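Local coordinates for protein Cas13d (PDB 6IV9) that binds a CRISPR RNA and, through two HEPN domains, probably matures that guide and cleaves target RNA, at residues Tyr360-Val365 and Leu410-Tyr415; Lys370-Ser375 and Asn414-Asp419; Gln780-Leu785 and Ser792-Leu797. The protein carries 2 engineered substitutions. All coordinates share one frame; numbering follows the deposited sequence.

Interaction 1 (Tyr360-Val365 and Leu410-Tyr415); sequences YYDFIV and LLFCNY. With nucleotides of chain B.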
# COMPACT_ATOMS: atom_id res chain seq x y z
N TYR A 360 -8.20 26.92 -0.99
CA TYR A 360 -9.09 25.84 -0.51
C TYR A 360 -9.17 24.72 -1.55
O TYR A 360 -9.16 23.57 -1.17
CB TYR A 360 -10.44 26.36 -0.05
CG TYR A 360 -11.17 25.37 0.80
CD1 TYR A 360 -10.84 25.20 2.13
CD2 TYR A 360 -12.16 24.57 0.28
CE1 TYR A 360 -11.49 24.27 2.92
CE2 TYR A 360 -12.82 23.64 1.06
CZ TYR A 360 -12.48 23.49 2.38
OH TYR A 360 -13.13 22.59 3.16
N TYR A 361 -9.22 25.07 -2.83
CA TYR A 361 -9.24 24.02 -3.87
C TYR A 361 -7.93 23.24 -3.75
O TYR A 361 -7.95 22.04 -3.88
CB TYR A 361 -9.39 24.60 -5.28
CG TYR A 361 -9.41 23.55 -6.35
CD1 TYR A 361 -10.58 22.93 -6.71
CD2 TYR A 361 -8.26 23.14 -6.99
CE1 TYR A 361 -10.63 21.94 -7.67
CE2 TYR A 361 -8.28 22.15 -7.95
CZ TYR A 361 -9.47 21.55 -8.30
OH TYR A 361 -9.52 20.59 -9.25
N ASP A 362 -6.83 23.94 -3.52
CA ASP A 362 -5.52 23.27 -3.38
C ASP A 362 -5.57 22.35 -2.17
O ASP A 362 -5.23 21.20 -2.30
CB ASP A 362 -4.41 24.30 -3.17
CG ASP A 362 -3.02 23.74 -2.94
OD1 ASP A 362 -2.90 22.69 -2.33
OD2 ASP A 362 -2.08 24.38 -3.36
N PHE A 363 -6.09 22.84 -1.06
CA PHE A 363 -6.14 22.07 0.19
C PHE A 363 -6.93 20.77 -0.01
O PHE A 363 -6.56 19.79 0.58
CB PHE A 363 -6.77 22.95 1.27
CG PHE A 363 -6.99 22.31 2.61
CD1 PHE A 363 -5.96 22.22 3.52
CD2 PHE A 363 -8.22 21.82 2.97
CE1 PHE A 363 -6.16 21.64 4.76
CE2 PHE A 363 -8.42 21.24 4.20
CZ PHE A 363 -7.39 21.15 5.09
N ILE A 364 -8.05 20.82 -0.73
CA ILE A 364 -8.86 19.59 -0.97
C ILE A 364 -8.26 18.64 -2.01
O ILE A 364 -8.11 17.49 -1.72
CB ILE A 364 -10.30 19.98 -1.34
CG1 ILE A 364 -10.98 20.74 -0.21
CG2 ILE A 364 -11.10 18.77 -1.77
CD1 ILE A 364 -11.23 19.91 1.01
N VAL A 365 -7.93 19.16 -3.19
CA VAL A 365 -7.53 18.31 -4.35
C VAL A 365 -6.02 18.11 -4.47
O VAL A 365 -5.63 17.01 -4.80
CB VAL A 365 -8.11 18.90 -5.64
CG1 VAL A 365 -7.74 18.09 -6.85
CG2 VAL A 365 -9.61 19.06 -5.55
N LEU A 410 -6.23 26.74 8.31
CA LEU A 410 -5.58 27.95 8.87
C LEU A 410 -4.09 27.68 9.04
O LEU A 410 -3.31 28.53 8.69
CB LEU A 410 -6.19 28.23 10.24
CG LEU A 410 -7.62 28.75 10.25
CD1 LEU A 410 -8.04 29.06 11.66
CD2 LEU A 410 -7.75 29.97 9.37
N LEU A 411 -3.73 26.52 9.57
CA LEU A 411 -2.30 26.17 9.77
C LEU A 411 -1.61 26.07 8.41
O LEU A 411 -0.50 26.52 8.29
CB LEU A 411 -2.24 24.83 10.48
CG LEU A 411 -2.83 24.80 11.89
CD1 LEU A 411 -2.51 23.50 12.57
CD2 LEU A 411 -2.31 25.97 12.70
N PHE A 412 -2.28 25.48 7.43
CA PHE A 412 -1.68 25.31 6.09
C PHE A 412 -1.35 26.68 5.49
O PHE A 412 -0.26 26.90 5.05
CB PHE A 412 -2.70 24.62 5.19
CG PHE A 412 -2.46 24.73 3.71
CD1 PHE A 412 -1.24 24.41 3.16
CD2 PHE A 412 -3.47 25.12 2.86
CE1 PHE A 412 -1.03 24.50 1.80
CE2 PHE A 412 -3.27 25.20 1.50
CZ PHE A 412 -2.04 24.90 0.98
N CYS A 413 -2.30 27.60 5.54
CA CYS A 413 -2.10 28.96 4.98
C CYS A 413 -0.98 29.68 5.73
O CYS A 413 -0.22 30.38 5.12
CB CYS A 413 -3.41 29.73 5.01
SG CYS A 413 -4.59 29.12 3.79
N ASN A 414 -0.88 29.44 7.02
CA ASN A 414 0.15 30.09 7.85
C ASN A 414 1.54 29.74 7.33
O ASN A 414 2.35 30.62 7.23
CB ASN A 414 0.07 29.59 9.28
CG ASN A 414 1.10 30.24 10.16
OD1 ASN A 414 1.01 31.42 10.44
ND2 ASN A 414 2.08 29.48 10.59
N TYR A 415 1.77 28.46 7.02
CA TYR A 415 3.11 28.02 6.58
C TYR A 415 3.31 28.10 5.07
O TYR A 415 4.44 28.15 4.64
CB TYR A 415 3.33 26.60 7.07
CG TYR A 415 3.49 26.49 8.56
CD1 TYR A 415 4.63 26.95 9.18
CD2 TYR A 415 2.52 25.91 9.34
CE1 TYR A 415 4.81 26.84 10.54
CE2 TYR A 415 2.68 25.78 10.70
CZ TYR A 415 3.83 26.25 11.30
OH TYR A 415 4.00 26.13 12.63
P U B 43 -11.17 14.46 1.57
OP1 U B 43 -9.82 14.29 0.93
OP2 U B 43 -11.26 15.04 2.91
O5' U B 43 -11.96 15.35 0.52
C5' U B 43 -13.36 15.64 0.69
C4' U B 43 -13.74 16.82 -0.17
O4' U B 43 -13.64 16.37 -1.53
C3' U B 43 -15.20 17.29 -0.04
O3' U B 43 -15.21 18.26 0.99
C2' U B 43 -15.48 17.86 -1.44
O2' U B 43 -14.79 19.08 -1.51
C1' U B 43 -14.72 16.86 -2.33
N1 U B 43 -15.53 15.73 -2.79
C2 U B 43 -16.52 15.98 -3.71
O2 U B 43 -16.73 17.07 -4.18
N3 U B 43 -17.27 14.89 -4.05
C4 U B 43 -17.13 13.60 -3.60
O4 U B 43 -17.88 12.73 -4.02
C5 U B 43 -16.08 13.42 -2.65
C6 U B 43 -15.34 14.46 -2.29
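Phe-363 and Phe-412 meet where helix 353-366 passes helix 400-418, a helix-helix contact in the all-helical part of the protein that probably belongs to its first HEPN domain. The two side chains run past each other in opposite directions, with Phe-363 CD1 3.9 Å from Phe-412 CD2. Farther along the Phe-412 ring, CE2 comes to 4.2 Å from Phe-363 CB. The rings meet obliquely, in apolar contact. CG of Phe-412 lies anti to the backbone N (chi1 162°), which carries its ring across to the neighbouring helix.

Asp-362 adds a looser flank. Its side chain crosses Phe-412 at about a right angle, and OD1 sits 4.1 Å from CZ of that ring. The polar partner of this OD1 is Ser-368 OG, to which it is hydrogen-bonded just beyond the end of the helix.

Further out, the Phe-412 ring stacks with Tyr-416 one turn later on its own helix, while the side chain of Phe-363 also rests on Asp-408. Helix 353-366 widens into a pi-type turn over residues 362-365. Within that turn, Ile-364 faces the bound RNA, where its CG2 lies 3.5 Å from O4' of U43 of chain B.

Interaction 2 (Lys370-Ser375 and Asn414-Asp419); sequences KNLGFS and NYYRND. With nucleotides of chain B.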
# COMPACT_ATOMS: atom_id res chain seq x y z
N LYS A 370 0.31 18.63 2.54
CA LYS A 370 0.97 17.32 2.74
C LYS A 370 2.34 17.29 2.07
O LYS A 370 2.93 16.22 1.99
CB LYS A 370 0.04 16.20 2.28
CG LYS A 370 -1.07 15.88 3.25
CD LYS A 370 -2.04 14.90 2.70
CE LYS A 370 -3.03 14.45 3.74
NZ LYS A 370 -3.68 13.19 3.35
N ASN A 371 2.76 18.43 1.54
CA ASN A 371 4.09 18.58 0.91
C ASN A 371 4.89 19.71 1.58
O ASN A 371 5.68 20.32 0.89
CB ASN A 371 3.99 18.68 -0.61
CG ASN A 371 5.33 18.42 -1.25
OD1 ASN A 371 6.14 17.70 -0.69
ND2 ASN A 371 5.59 19.06 -2.37
N LEU A 372 4.62 20.00 2.84
CA LEU A 372 5.27 21.07 3.64
C LEU A 372 6.59 20.62 4.30
O LEU A 372 7.39 21.48 4.58
CB LEU A 372 4.29 21.47 4.74
CG LEU A 372 3.52 22.77 4.59
CD1 LEU A 372 3.41 23.21 3.15
CD2 LEU A 372 2.16 22.67 5.24
N GLY A 373 6.79 19.32 4.51
CA GLY A 373 8.00 18.84 5.21
C GLY A 373 7.76 18.61 6.69
O GLY A 373 8.70 18.36 7.41
N PHE A 374 6.52 18.74 7.12
CA PHE A 374 6.09 18.44 8.51
C PHE A 374 4.59 18.15 8.49
O PHE A 374 3.93 18.52 7.55
CB PHE A 374 6.46 19.56 9.47
CG PHE A 374 6.05 20.92 8.99
CD1 PHE A 374 4.78 21.39 9.24
CD2 PHE A 374 6.91 21.70 8.27
CE1 PHE A 374 4.39 22.64 8.78
CE2 PHE A 374 6.53 22.94 7.81
CZ PHE A 374 5.27 23.40 8.07
N SER A 375 4.09 17.55 9.56
CA SER A 375 2.67 17.14 9.61
C SER A 375 1.79 18.25 10.18
O SER A 375 1.97 18.61 11.31
CB SER A 375 2.53 15.87 10.39
OG SER A 375 1.19 15.56 10.62
N ASN A 414 -0.88 29.44 7.02
CA ASN A 414 0.15 30.09 7.85
C ASN A 414 1.54 29.74 7.33
O ASN A 414 2.35 30.62 7.23
CB ASN A 414 0.07 29.59 9.28
CG ASN A 414 1.10 30.24 10.16
OD1 ASN A 414 1.01 31.42 10.44
ND2 ASN A 414 2.08 29.48 10.59
N TYR A 415 1.77 28.46 7.02
CA TYR A 415 3.11 28.02 6.58
C TYR A 415 3.31 28.10 5.07
O TYR A 415 4.44 28.15 4.64
CB TYR A 415 3.33 26.60 7.07
CG TYR A 415 3.49 26.49 8.56
CD1 TYR A 415 4.63 26.95 9.18
CD2 TYR A 415 2.52 25.91 9.34
CE1 TYR A 415 4.81 26.84 10.54
CE2 TYR A 415 2.68 25.78 10.70
CZ TYR A 415 3.83 26.25 11.30
OH TYR A 415 4.00 26.13 12.63
N TYR A 416 2.24 28.00 4.31
CA TYR A 416 2.32 27.99 2.83
C TYR A 416 2.38 29.40 2.25
O TYR A 416 2.94 29.55 1.19
CB TYR A 416 1.10 27.28 2.27
CG TYR A 416 1.14 26.99 0.80
CD1 TYR A 416 2.07 26.12 0.26
CD2 TYR A 416 0.22 27.56 -0.05
CE1 TYR A 416 2.08 25.83 -1.08
CE2 TYR A 416 0.23 27.30 -1.40
CZ TYR A 416 1.16 26.42 -1.92
OH TYR A 416 1.16 26.16 -3.25
N ARG A 417 1.76 30.37 2.90
CA ARG A 417 1.71 31.73 2.34
C ARG A 417 2.26 32.78 3.31
O ARG A 417 3.17 33.47 2.96
CB ARG A 417 0.27 32.06 1.98
CG ARG A 417 -0.22 31.43 0.69
CD ARG A 417 0.51 31.72 -0.61
NE ARG A 417 -0.37 31.66 -1.77
CZ ARG A 417 -1.42 32.46 -1.96
NH1 ARG A 417 -2.22 32.29 -2.99
NH2 ARG A 417 -1.66 33.44 -1.11
N ASN A 418 1.66 32.88 4.48
CA ASN A 418 1.98 33.93 5.48
C ASN A 418 3.37 33.83 6.10
O ASN A 418 3.97 34.87 6.32
CB ASN A 418 0.99 33.90 6.64
CG ASN A 418 1.09 35.15 7.47
OD1 ASN A 418 0.91 36.24 6.96
ND2 ASN A 418 1.41 34.99 8.74
N ASP A 419 3.81 32.63 6.49
CA ASP A 419 5.10 32.51 7.21
C ASP A 419 5.90 31.32 6.68
O ASP A 419 6.10 30.38 7.41
CB ASP A 419 4.81 32.42 8.70
CG ASP A 419 6.00 32.75 9.57
OD1 ASP A 419 7.06 32.95 9.02
OD2 ASP A 419 5.83 32.79 10.79
P C B 32 8.88 14.69 10.03
OP1 C B 32 8.14 15.27 11.19
OP2 C B 32 9.12 13.25 10.00
O5' C B 32 8.18 15.18 8.71
C5' C B 32 7.11 14.49 8.05
C4' C B 32 6.89 15.09 6.71
O4' C B 32 8.04 14.81 5.88
C3' C B 32 5.73 14.49 5.94
O3' C B 32 4.51 15.13 6.30
C2' C B 32 6.12 14.77 4.51
O2' C B 32 5.84 16.09 4.10
C1' C B 32 7.62 14.51 4.56
N1 C B 32 7.98 13.11 4.26
C2 C B 32 7.80 12.63 2.96
O2 C B 32 7.29 13.38 2.12
N3 C B 32 8.17 11.37 2.66
C4 C B 32 8.72 10.60 3.59
N4 C B 32 9.10 9.37 3.24
C5 C B 32 8.99 11.08 4.91
C6 C B 32 8.59 12.33 5.20
P C B 33 3.25 14.28 6.71
OP1 C B 33 2.13 15.23 6.87
OP2 C B 33 3.64 13.32 7.76
O5' C B 33 2.97 13.39 5.42
C5' C B 33 2.59 13.99 4.17
C4' C B 33 2.57 12.99 3.07
O4' C B 33 3.93 12.61 2.75
C3' C B 33 1.90 11.67 3.36
O3' C B 33 0.50 11.77 3.21
C2' C B 33 2.52 10.78 2.32
O2' C B 33 2.03 11.03 1.01
C1' C B 33 3.97 11.24 2.39
N1 C B 33 4.76 10.47 3.38
C2 C B 33 5.26 9.23 2.97
O2 C B 33 4.98 8.82 1.83
N3 C B 33 6.00 8.51 3.83
C4 C B 33 6.22 8.96 5.07
N4 C B 33 6.99 8.23 5.87
C5 C B 33 5.75 10.23 5.50
C6 C B 33 5.05 10.95 4.62
P U B 34 -0.45 10.99 4.18
OP1 U B 34 -1.83 11.13 3.66
OP2 U B 34 -0.12 11.29 5.56
O5' U B 34 0.02 9.52 3.89
C5' U B 34 -0.12 8.47 4.86
C4' U B 34 0.59 7.25 4.36
O4' U B 34 2.01 7.44 4.26
C3' U B 34 0.45 6.01 5.24
O3' U B 34 -0.84 5.45 4.95
C2' U B 34 1.61 5.17 4.74
O2' U B 34 1.26 4.54 3.52
C1' U B 34 2.68 6.24 4.57
N1 U B 34 3.47 6.48 5.80
C2 U B 34 4.37 5.49 6.12
O2 U B 34 4.49 4.47 5.46
N3 U B 34 5.08 5.71 7.25
C4 U B 34 5.01 6.80 8.08
O4 U B 34 5.78 6.88 9.02
C5 U B 34 4.08 7.81 7.67
C6 U B 34 3.34 7.60 6.58
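Phe-374 drives the edge of its ring into one face of Tyr-415 in a T-shaped pair, the centroids 4.9 Å apart and the planes at 70°. The leading atom, Phe-374 CZ, is 3.6 Å from Tyr-415 CG, toward the rim of that ring. On the opposite face, Asn-414 ND2 lies 3.5 Å above the ring plane and over its centre, so Tyr-415 is sandwiched, while its hydroxyl is hydrogen-bonded to Glu-446. A chi1 of 50° turns the Phe-374 ring toward helix 400-418, so that CZ and CE1 reach Tyr-415.

Apolar contacts are thinner. Leu-372 CD1 reaches Tyr-416 CD1 at 4.3 Å, and Leu-372 CB lies over one face of the Phe-374 ring.

The pair joins the loop before helix 376-386 to helix 400-418. Arg-417 near the end of that helix and Ala-422 at the start of helix 420-432 have spacing consistent with a HEPN R-X4-H motif in which the alanine is probably one of the engineered substitutions.

Polar contacts are made with the RNA. The extended Lys-370 side chain gives a hydrogen bond from NZ to OP1 of U34 of chain B (2.8 Å), and Gly-373 N makes a weak one to O2' of C32 of chain B (3.4 Å).

Interaction 3 (Gln780-Leu785 and Ser792-Leu797); sequences QTLCEL and SSNLFL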
# COMPACT_ATOMS: atom_id res chain seq x y z
N GLN A 780 21.20 -22.72 -4.80
CA GLN A 780 22.09 -23.91 -4.86
C GLN A 780 23.29 -23.61 -5.75
O GLN A 780 24.41 -23.80 -5.31
CB GLN A 780 21.26 -25.02 -5.50
CG GLN A 780 21.79 -26.42 -5.34
CD GLN A 780 20.83 -27.34 -6.06
OE1 GLN A 780 19.82 -27.77 -5.52
NE2 GLN A 780 21.11 -27.60 -7.32
N THR A 781 23.05 -23.08 -6.94
CA THR A 781 24.15 -22.77 -7.87
C THR A 781 25.09 -21.71 -7.28
O THR A 781 26.27 -21.90 -7.34
CB THR A 781 23.60 -22.31 -9.21
OG1 THR A 781 22.76 -23.34 -9.70
CG2 THR A 781 24.69 -22.01 -10.21
N LEU A 782 24.55 -20.64 -6.71
CA LEU A 782 25.41 -19.59 -6.13
C LEU A 782 26.20 -20.11 -4.93
O LEU A 782 27.31 -19.70 -4.77
CB LEU A 782 24.56 -18.37 -5.79
CG LEU A 782 23.93 -17.69 -7.00
CD1 LEU A 782 23.06 -16.53 -6.58
CD2 LEU A 782 25.01 -17.22 -7.95
N CYS A 783 25.59 -20.94 -4.09
CA CYS A 783 26.32 -21.49 -2.92
C CYS A 783 27.46 -22.38 -3.42
O CYS A 783 28.55 -22.26 -2.92
CB CYS A 783 25.40 -22.30 -2.02
SG CYS A 783 24.28 -21.28 -1.02
N GLU A 784 27.20 -23.21 -4.42
CA GLU A 784 28.24 -24.13 -4.96
C GLU A 784 29.41 -23.31 -5.52
O GLU A 784 30.54 -23.69 -5.28
CB GLU A 784 27.63 -24.95 -6.09
CG GLU A 784 26.75 -26.08 -5.63
CD GLU A 784 26.00 -26.79 -6.74
OE1 GLU A 784 25.31 -27.76 -6.44
OE2 GLU A 784 26.09 -26.37 -7.90
N LEU A 785 29.12 -22.23 -6.24
CA LEU A 785 30.18 -21.38 -6.83
C LEU A 785 31.02 -20.75 -5.72
O LEU A 785 32.20 -20.62 -5.92
CB LEU A 785 29.56 -20.32 -7.74
CG LEU A 785 28.90 -20.87 -8.99
CD1 LEU A 785 28.14 -19.79 -9.72
CD2 LEU A 785 29.94 -21.50 -9.90
N SER A 792 33.24 -14.30 -7.01
CA SER A 792 31.80 -14.54 -6.74
C SER A 792 30.97 -13.29 -7.05
O SER A 792 31.29 -12.24 -6.52
CB SER A 792 31.54 -14.99 -5.35
OG SER A 792 30.16 -15.10 -5.12
N SER A 793 29.95 -13.44 -7.88
CA SER A 793 29.04 -12.31 -8.16
C SER A 793 28.26 -11.93 -6.89
O SER A 793 28.23 -10.79 -6.54
CB SER A 793 28.09 -12.70 -9.23
OG SER A 793 28.62 -12.39 -10.49
N ASN A 794 27.72 -12.93 -6.21
CA ASN A 794 26.87 -12.70 -5.02
C ASN A 794 27.74 -12.53 -3.77
O ASN A 794 28.36 -13.47 -3.36
CB ASN A 794 25.90 -13.87 -4.86
CG ASN A 794 24.90 -13.64 -3.75
OD1 ASN A 794 25.27 -13.57 -2.60
ND2 ASN A 794 23.65 -13.53 -4.11
N LEU A 795 27.81 -11.31 -3.26
CA LEU A 795 28.59 -10.96 -2.04
C LEU A 795 27.94 -11.50 -0.77
O LEU A 795 28.66 -11.73 0.16
CB LEU A 795 28.81 -9.45 -1.95
CG LEU A 795 29.38 -8.79 -3.20
CD1 LEU A 795 29.78 -7.37 -2.92
CD2 LEU A 795 30.53 -9.59 -3.77
N PHE A 796 26.62 -11.61 -0.72
CA PHE A 796 26.01 -12.06 0.55
C PHE A 796 26.54 -13.44 0.90
O PHE A 796 26.96 -13.65 2.01
CB PHE A 796 24.50 -12.21 0.40
CG PHE A 796 23.71 -10.93 0.27
CD1 PHE A 796 23.70 -9.99 1.28
CD2 PHE A 796 22.93 -10.70 -0.84
CE1 PHE A 796 22.96 -8.83 1.16
CE2 PHE A 796 22.19 -9.54 -0.96
CZ PHE A 796 22.21 -8.62 0.05
N LEU A 797 26.48 -14.37 -0.04
CA LEU A 797 26.96 -15.75 0.16
C LEU A 797 28.48 -15.83 0.27
O LEU A 797 28.95 -16.61 1.06
CB LEU A 797 26.42 -16.62 -0.98
CG LEU A 797 24.90 -16.74 -1.01
CD1 LEU A 797 24.45 -17.52 -2.22
CD2 LEU A 797 24.39 -17.37 0.26
O HOH W 1 28.15 -16.97 -6.02
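Leu-797 packs against helix 777-788 from the first turn of the short helix 795-799, in a tight connection between two consecutive helices, the second opening with an Asn N-cap, in a region that probably belongs to the second HEPN domain. The apolar part of the contact centres on one methyl: Leu-797 CD1 sits 3.7 Å from Leu-782 CB, and the same carbon is 4.0 Å from Cys-783 SG. The sulfur also faces the second branch of Leu-797, so it spans both methyls. With CG anti to its carbonyl carbon (chi1 -64°), Leu-797 turns this fork toward the helix, and Ile-901 of helix 901-908 lies against it as well.

Asn-794 joins the apolar and polar contacts. Its side chain crosses that of Leu-782 at about a right angle, and ND2 approaches Leu-782 CD1 to 3.9 Å. The amide is gripped at both ends: ND2 is hydrogen-bonded to Tyr-899 O and Tyr-759 OH, while Asn-794 is the N-cap residue of helix 795-799, its OD1 accepting from Leu-797 N at 2.9 Å. That bond is nearly straight at the hydrogen (177°), its donor tilted 18° from the carbonyl plane. An alanine here would strip the cap from the first turn and is likely to leave Leu-797 N and the two tyrosine groups without these partners, in a buried setting.

Within the loop before the helix, Ser-792 OG donates to Asn-794 O from above the carbonyl plane, closing the turn between these two residues. A water then links the two segments. The Ser-792 hydroxyl oxygen receives a hydrogen bond from it, and it also donates to the backbone of the facing helix: the water oxygen is 2.9 Å from Ser-792 OG and 3.1 Å from Leu-782 O.

Interactions 1 and 2 are neighbours, their centres 8 Å apart. Both use helix 400-418 and share Asn-414 and Tyr-415: interaction 1 sets helix 353-366 against it, and interaction 2 adds the loop that follows. Both elements that meet helix 400-418 also touch the RNA of chain B. Interaction 3 comes later in the sequence, its centre 54 Å from that of interaction 1 and 49 Å from that of interaction 2, and it lies across the centre of the chain from interaction 1. This separation is consistent with the contacts belonging to the two different HEPN domains of a large, mostly helical effector.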